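Local coordinates for hypothetical protein PA1835 (Pseudomonas aeruginosa, PDB 1YOC) that is of unknown function but belongs to the DUF4442 family of the HotDog clan, and so may be a PaaI-like thioesterase, at residues A20-G23 with Q24-Y28; V37-P41 with G42-V46. All blocks are in the same frame, centred on the assembly; numbering follows the deposited sequence.

Contact 1 of 2, residues A20-G23 with Q24-Y28; sequences AMIG and QFAPY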
loop_
_atom_site.group_PDB
_atom_site.type_symbol
_atom_site.label_atom_id
_atom_site.label_comp_id
_atom_site.label_asym_id
_atom_site.label_seq_id
_atom_site.Cartn_x
_atom_site.Cartn_y
_atom_site.Cartn_z
ATOM N N ALA B 20 1.362 -20.171 -5.520
ATOM C CA ALA B 20 0.351 -20.333 -6.589
ATOM C C ALA B 20 -1.046 -20.130 -6.042
ATOM O O ALA B 20 -1.952 -19.578 -6.724
ATOM C CB ALA B 20 0.457 -21.724 -7.230
ATOM N N MET B 21 -1.251 -20.566 -4.807
ATOM C CA MET B 21 -2.568 -20.398 -4.231
ATOM C C MET B 21 -2.848 -18.896 -4.037
ATOM O O MET B 21 -3.908 -18.379 -4.422
ATOM C CB MET B 21 -2.672 -21.151 -2.888
ATOM C CG MET B 21 -3.994 -20.962 -2.124
ATOM S SD MET B 21 -4.153 -19.335 -1.242
ATOM C CE MET B 21 -2.828 -19.522 0.088
ATOM N N ILE B 22 -1.899 -18.163 -3.478
ATOM C CA ILE B 22 -2.228 -16.764 -3.219
ATOM C C ILE B 22 -2.415 -15.984 -4.531
ATOM O O ILE B 22 -3.253 -15.106 -4.613
ATOM C CB ILE B 22 -1.181 -16.156 -2.233
ATOM C CG1 ILE B 22 -1.833 -15.021 -1.423
ATOM C CG2 ILE B 22 0.021 -15.749 -2.962
ATOM C CD1 ILE B 22 -1.011 -14.525 -0.246
ATOM N N GLY B 23 -1.668 -16.356 -5.567
ATOM C CA GLY B 23 -1.793 -15.714 -6.864
ATOM C C GLY B 23 -3.201 -15.868 -7.436
ATOM O O GLY B 23 -3.736 -14.979 -8.130
ATOM N N GLN B 24 -3.828 -16.991 -7.112
ATOM C CA GLN B 24 -5.173 -17.242 -7.619
ATOM C C GLN B 24 -6.276 -16.730 -6.694
ATOM O O GLN B 24 -7.273 -16.155 -7.157
ATOM C CB GLN B 24 -5.367 -18.750 -7.857
ATOM C CG GLN B 24 -6.808 -19.118 -8.347
ATOM C CD GLN B 24 -6.987 -18.864 -9.831
ATOM O OE1 GLN B 24 -8.086 -18.511 -10.319
ATOM N NE2 GLN B 24 -5.911 -19.042 -10.567
ATOM N N PHE B 25 -6.078 -16.888 -5.387
ATOM C CA PHE B 25 -7.148 -16.536 -4.483
ATOM C C PHE B 25 -7.139 -15.204 -3.726
ATOM O O PHE B 25 -8.161 -14.832 -3.105
ATOM C CB PHE B 25 -7.352 -17.748 -3.574
ATOM C CG PHE B 25 -7.805 -18.993 -4.348
ATOM C CD1 PHE B 25 -9.155 -19.147 -4.731
ATOM C CD2 PHE B 25 -6.893 -19.988 -4.708
ATOM C CE1 PHE B 25 -9.585 -20.279 -5.457
ATOM C CE2 PHE B 25 -7.326 -21.140 -5.446
ATOM C CZ PHE B 25 -8.673 -21.274 -5.814
ATOM N N ALA B 26 -6.017 -14.477 -3.775
ATOM C CA ALA B 26 -5.949 -13.106 -3.164
ATOM C C ALA B 26 -4.843 -12.550 -4.041
ATOM O O ALA B 26 -3.757 -12.228 -3.566
ATOM C CB ALA B 26 -5.481 -13.192 -1.700
ATOM N N PRO B 27 -5.126 -12.416 -5.350
ATOM C CA PRO B 27 -4.143 -11.960 -6.315
ATOM C C PRO B 27 -3.139 -10.884 -6.039
ATOM O O PRO B 27 -1.945 -11.109 -6.261
ATOM C CB PRO B 27 -4.974 -11.681 -7.563
ATOM C CG PRO B 27 -6.122 -12.669 -7.410
ATOM C CD PRO B 27 -6.471 -12.443 -5.973
ATOM N N TYR B 28 -3.595 -9.716 -5.589
ATOM C CA TYR B 28 -2.632 -8.658 -5.394
ATOM C C TYR B 28 -1.529 -8.976 -4.381
ATOM O O TYR B 28 -0.471 -8.380 -4.454
ATOM C CB TYR B 28 -3.324 -7.299 -5.099
ATOM C CG TYR B 28 -2.384 -6.141 -5.346
ATOM C CD1 TYR B 28 -1.839 -5.910 -6.624
ATOM C CD2 TYR B 28 -1.991 -5.296 -4.284
ATOM C CE1 TYR B 28 -0.911 -4.868 -6.822
ATOM C CE2 TYR B 28 -1.083 -4.255 -4.482
ATOM C CZ TYR B 28 -0.549 -4.057 -5.731
ATOM O OH TYR B 28 0.391 -3.089 -5.875
#
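Met21 and Ile22 meet Phe25 and Ala26 in a local contact along the last turn of helix 15-25, at the point where the helix ends and the chain leaves it. Three backbone bonds of i to i+4 spacing run through it. Phe25 N gives the straightest, reaching Met21 O at 2.8 Å with an N-H...O angle of 162°, and Ala26 N closes the series on Ile22 O at 3.0 Å. The bond from Gln24 N to Ala20 O is longer, at 3.2 Å, and the same N-H makes a weak i to i+3 bond to Met21 O, a 3-10-like spacing. Ala26 is the first residue to abandon helical backbone angles, and Pro27, without an N-H, cannot continue the pattern. Instead its ring lies against the carbonyl of Gly23, Pro27 CG coming to 3.4 Å from Gly23 O, while its CA offers that oxygen a CA-H...O contact.

Side chains add two apolar touches. Met21 CG, anti to the backbone N (chi1 176°), meets Phe25 CD2 at 4.0 Å, the two side chains crossing at about a right angle; Met21 O sits at the ring edge, near its plane. One face of the same ring takes Gln24 CG, displaced toward the rim. On Ile22 it is the CG1 branch that reaches Ala26 CB, at 4.1 Å.

Met21 and Ile22 also pack on helix 2-13, whereas Ala26, Pro27 and Tyr28 reach the second subunit, where Tyr28 OH is hydrogen-bonded to Ser31 OG of that chain. The chemistry therefore implies a helix end held mainly by its main chain: carbonyls 20 to 22 receive N-H donors, and that of Gly23, facing a proline, receives a CA-H contact instead of an N-H.

Contact 2 of 2, residues V37-P41 with G42-V46; sequences VELRP and GYAEV
Tyr43, Glu45 and Val37 bury the most surface in this tight antiparallel hairpin, where Tyr43 packs on Arg40 and Glu38 while Glu45 packs on Val37. The guanidinium of Arg40 is laid over Tyr43 CB, which stands 3.4 Å above its centre, and its plane is only 9° from that of the phenol ring. Arg40 folds back this way because CG stands between its backbone N and carbonyl carbon (chi1 62°). Arg40 NE makes a very short salt bridge, 2.5 Å, to Glu38 OE2, which lies in the guanidinium plane and should fix the rotation of the group. The Glu38 and Tyr43 side chains cross at about a right angle, with Glu38 CB at the ring edge and Glu38 OE1 obliquely 3.6 Å from Tyr43 CE2.

Tyr43 OH donates to Glu45 OE1 at 2.6 Å, from above the carboxylate plane. A water donates to that same oxygen and to Glu38 OE1, linking two carboxylates that would otherwise probably repel. Glu45 O accepts from both Val37 N (2.7 Å) and Glu38 N (3.2 Å), a classic beta bulge, and Val37 CG1 comes to 3.8 Å from Glu45 OE2, the two side chains meeting at a slant.

At the other end a type II turn from Arg40 to Tyr43 has Gly42 at a positive phi (81°), a conformation that suits glycine. On the opposite face of the hairpin from Tyr43, Leu39 CD1 touches Ala44 CB. That face looks onto helix 63-81, with Leu39 on Thr76 and Ala44 on Met77, while strand 43-48 pairs on its other edge with strand 105-110, whose Val108 meets Tyr43 and Glu45.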
loop_
_atom_site.group_PDB
_atom_site.type_symbol
_atom_site.label_atom_id
_atom_site.label_comp_id
_atom_site.label_asym_id
_atom_site.label_seq_id
_atom_site.Cartn_x
_atom_site.Cartn_y
_atom_site.Cartn_z
ATOM N N VAL B 37 5.569 -17.290 7.959
ATOM C CA VAL B 37 6.535 -17.979 8.829
ATOM C C VAL B 37 5.667 -18.586 9.934
ATOM O O VAL B 37 5.867 -19.740 10.365
ATOM C CB VAL B 37 7.530 -17.002 9.496
ATOM C CG1 VAL B 37 8.421 -17.760 10.528
ATOM C CG2 VAL B 37 8.371 -16.357 8.448
ATOM N N GLU B 38 4.699 -17.811 10.409
ATOM C CA GLU B 38 3.804 -18.317 11.445
ATOM C C GLU B 38 2.433 -17.682 11.365
ATOM O O GLU B 38 2.302 -16.505 11.030
ATOM C CB GLU B 38 4.365 -18.063 12.846
ATOM C CG GLU B 38 3.600 -18.873 13.889
ATOM C CD GLU B 38 4.173 -18.748 15.313
ATOM O OE1 GLU B 38 5.351 -18.342 15.460
ATOM O OE2 GLU B 38 3.438 -19.068 16.274
ATOM N N LEU B 39 1.405 -18.452 11.695
ATOM C CA LEU B 39 0.056 -17.908 11.673
ATOM C C LEU B 39 -0.785 -18.695 12.677
ATOM O O LEU B 39 -0.865 -19.918 12.597
ATOM C CB LEU B 39 -0.554 -18.050 10.270
ATOM C CG LEU B 39 -2.006 -17.577 10.139
ATOM C CD1 LEU B 39 -2.124 -16.090 10.481
ATOM C CD2 LEU B 39 -2.538 -17.825 8.729
ATOM N N ARG B 40 -1.378 -17.998 13.635
ATOM C CA ARG B 40 -2.232 -18.624 14.622
ATOM C C ARG B 40 -3.052 -17.490 15.228
ATOM O O ARG B 40 -2.795 -16.322 14.967
ATOM C CB ARG B 40 -1.384 -19.307 15.709
ATOM C CG ARG B 40 -0.487 -18.349 16.507
ATOM C CD ARG B 40 0.450 -19.138 17.466
ATOM N NE ARG B 40 1.614 -18.330 17.848
ATOM C CZ ARG B 40 1.596 -17.398 18.788
ATOM N NH1 ARG B 40 0.474 -17.167 19.456
ATOM N NH2 ARG B 40 2.687 -16.683 19.049
ATOM N N PRO B 41 -4.090 -17.823 16.006
ATOM C CA PRO B 41 -4.894 -16.772 16.621
ATOM C C PRO B 41 -3.923 -15.907 17.447
ATOM O O PRO B 41 -3.073 -16.440 18.171
ATOM C CB PRO B 41 -5.873 -17.570 17.512
ATOM C CG PRO B 41 -6.028 -18.879 16.725
ATOM C CD PRO B 41 -4.585 -19.166 16.360
ATOM N N GLY B 42 -4.035 -14.587 17.324
ATOM C CA GLY B 42 -3.155 -13.696 18.069
ATOM C C GLY B 42 -1.745 -13.440 17.533
ATOM O O GLY B 42 -1.015 -12.629 18.120
ATOM N N TYR B 43 -1.330 -14.096 16.451
ATOM C CA TYR B 43 0.040 -13.847 15.941
ATOM C C TYR B 43 0.249 -14.188 14.464
ATOM O O TYR B 43 -0.143 -15.257 14.021
ATOM C CB TYR B 43 1.059 -14.682 16.765
ATOM C CG TYR B 43 2.508 -14.392 16.397
ATOM C CD1 TYR B 43 3.160 -13.271 16.918
ATOM C CD2 TYR B 43 3.201 -15.195 15.467
ATOM C CE1 TYR B 43 4.485 -12.943 16.522
ATOM C CE2 TYR B 43 4.538 -14.869 15.044
ATOM C CZ TYR B 43 5.155 -13.738 15.585
ATOM O OH TYR B 43 6.433 -13.391 15.183
ATOM N N ALA B 44 0.857 -13.295 13.685
ATOM C CA ALA B 44 1.154 -13.635 12.294
ATOM C C ALA B 44 2.520 -13.070 11.955
ATOM O O ALA B 44 2.910 -11.971 12.407
ATOM C CB ALA B 44 0.103 -13.065 11.334
ATOM N N GLU B 45 3.264 -13.841 11.182
ATOM C CA GLU B 45 4.573 -13.405 10.748
ATOM C C GLU B 45 4.751 -13.822 9.304
ATOM O O GLU B 45 4.582 -15.001 8.954
ATOM C CB GLU B 45 5.666 -14.018 11.641
ATOM C CG GLU B 45 7.083 -13.571 11.290
ATOM C CD GLU B 45 8.129 -14.226 12.216
ATOM O OE1 GLU B 45 7.775 -14.632 13.345
ATOM O OE2 GLU B 45 9.306 -14.323 11.825
ATOM N N VAL B 46 5.065 -12.836 8.468
ATOM C CA VAL B 46 5.229 -13.083 7.028
ATOM C C VAL B 46 6.581 -12.567 6.553
ATOM O O VAL B 46 7.192 -11.659 7.165
ATOM C CB VAL B 46 4.127 -12.351 6.160
ATOM C CG1 VAL B 46 2.708 -12.703 6.640
ATOM C CG2 VAL B 46 4.325 -10.902 6.213
HETATM O O HOH W 1 7.530 -17.337 14.475
#

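Contact 1 closes before contact 2 opens: helix 15-25 ends in residues 20-28, and the next regular element, strand 35-40, leads into the hairpin of residues 37-46. Their centres are 19 Å apart and the nearest atoms about 8 Å, without touching. Both lie in the one DUF4442 range, yet they serve different parts of the fold. Within this chain, strand 35-40 of contact 2 is an outermost strand of the antiparallel sheet, whereas contact 1 is the C-terminal end of helix 15-25 and borders the second subunit. Helix 63-81 is their shared neighbour, packed by Ile22 and by Leu39, Ala44 and Val46, consistent with the hot-dog plan of a sheet wrapped around a central helix.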